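Local coordinates for protein tryptophan halogenase (Shewanella frigidimarina, PDB 2PYX) that probably acts as an FAD-dependent tryptophan halogenase, a flavoprotein of the family assigned monooxygenase activity, at residues Q487-A490 with Q491-N495. Residues are numbered along the deposited sequence; the frame is centred on the assembly and turned at random.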
# COMPACT_ATOMS: atom_id res chain seq x y z
N GLN A 487 21.58 -26.63 8.00
CA GLN A 487 22.56 -25.64 8.37
C GLN A 487 23.50 -25.39 7.19
O GLN A 487 23.85 -24.24 6.89
CB GLN A 487 23.38 -26.12 9.56
CG GLN A 487 24.35 -25.11 10.03
CD GLN A 487 23.64 -23.88 10.55
OE1 GLN A 487 22.73 -23.99 11.37
NE2 GLN A 487 24.05 -22.69 10.06
N GLN A 488 23.92 -26.47 6.53
CA GLN A 488 24.83 -26.36 5.38
C GLN A 488 24.16 -25.67 4.18
O GLN A 488 24.79 -24.82 3.56
CB GLN A 488 25.36 -27.75 5.00
CG GLN A 488 26.25 -28.36 6.10
CD GLN A 488 26.23 -29.90 6.11
OE1 GLN A 488 25.82 -30.54 5.13
NE2 GLN A 488 26.64 -30.48 7.23
N LEU A 489 22.91 -25.99 3.90
CA LEU A 489 22.12 -25.30 2.87
C LEU A 489 22.01 -23.82 3.22
O LEU A 489 22.32 -22.94 2.41
CB LEU A 489 20.73 -25.89 2.75
CG LEU A 489 19.79 -25.24 1.74
CD1 LEU A 489 20.42 -25.05 0.35
CD2 LEU A 489 18.54 -26.02 1.65
N ALA A 490 21.61 -23.55 4.47
CA ALA A 490 21.52 -22.15 4.93
C ALA A 490 22.81 -21.38 4.70
O ALA A 490 22.79 -20.25 4.18
CB ALA A 490 21.10 -22.10 6.42
N GLN A 491 23.95 -21.97 5.05
CA GLN A 491 25.23 -21.29 4.92
C GLN A 491 25.54 -20.98 3.46
O GLN A 491 26.08 -19.90 3.14
CB GLN A 491 26.37 -22.12 5.50
CG GLN A 491 27.69 -21.37 5.47
CD GLN A 491 27.63 -20.07 6.24
OE1 GLN A 491 27.74 -18.97 5.66
NE2 GLN A 491 27.43 -20.17 7.54
N ARG A 492 25.24 -21.93 2.58
CA ARG A 492 25.41 -21.72 1.15
C ARG A 492 24.55 -20.53 0.68
O ARG A 492 25.06 -19.62 0.00
CB ARG A 492 25.08 -22.98 0.35
CG ARG A 492 26.07 -24.12 0.60
CD ARG A 492 25.94 -25.24 -0.41
NE ARG A 492 24.75 -26.07 -0.22
CZ ARG A 492 24.66 -27.08 0.65
NH1 ARG A 492 25.66 -27.39 1.45
NH2 ARG A 492 23.54 -27.76 0.72
N LEU A 493 23.27 -20.53 1.05
CA LEU A 493 22.36 -19.43 0.71
C LEU A 493 22.83 -18.06 1.29
O LEU A 493 22.71 -17.04 0.61
CB LEU A 493 20.93 -19.75 1.13
CG LEU A 493 20.27 -20.95 0.42
CD1 LEU A 493 18.95 -21.32 1.05
CD2 LEU A 493 20.10 -20.68 -1.06
N PHE A 494 23.32 -18.03 2.53
CA PHE A 494 23.86 -16.80 3.10
C PHE A 494 25.05 -16.28 2.28
O PHE A 494 25.17 -15.09 1.99
CB PHE A 494 24.33 -16.95 4.56
CG PHE A 494 23.22 -17.11 5.58
CD1 PHE A 494 22.17 -16.20 5.65
CD2 PHE A 494 23.27 -18.13 6.52
CE1 PHE A 494 21.16 -16.34 6.62
CE2 PHE A 494 22.26 -18.26 7.48
CZ PHE A 494 21.21 -17.35 7.53
N ASN A 495 25.95 -17.20 1.93
CA ASN A 495 27.09 -16.85 1.08
C ASN A 495 26.67 -16.30 -0.26
O ASN A 495 27.23 -15.28 -0.72
CB ASN A 495 27.95 -18.09 0.82
CG ASN A 495 28.67 -18.58 2.05
OD1 ASN A 495 29.25 -19.67 2.01
ND2 ASN A 495 28.66 -17.81 3.11
O HOH W 1 26.57 -22.78 8.91
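The guanidinium of R492 lies back over the preceding turn, one face covered near its rim by Q488 O and by L489 CA, the latter 3.5 Å above the plane. With CG anti to its own carbonyl carbon and a bend at chi3 (-74°), the chain turns back along the helix, and NH1 comes within 3.6 Å of Q488 CB; arginine suits this exposed position because its methylenes can lie along the helix. The other flat group, the ring of F494, approaches A490 O obliquely through CD2 and reaches A490 CB with CE2 at 4.1 Å. Both residues belong to helix 484-507, which packs on helix 125-128 and whose i to i+4 backbone bonds include F494 N to A490 O, 2.8 Å. A490, buried and small, probably lets helix 125-128 come close: Y127 touches A490 and F494, and W128 meets F494; an alanine in place of F494 would probably leave Y127, W128 and the A490 methyl without the ring they pack on. One turn apart, L489 and L493 cross at a slant, CG to CD1 4.1 Å, their branched ends giving apolar cover where both touch E121 of a loop. A water accepts from Q487 NE2 (2.8 Å) and Q491 NE2 (3.1 Å), bridging two amides suited to a polar surface.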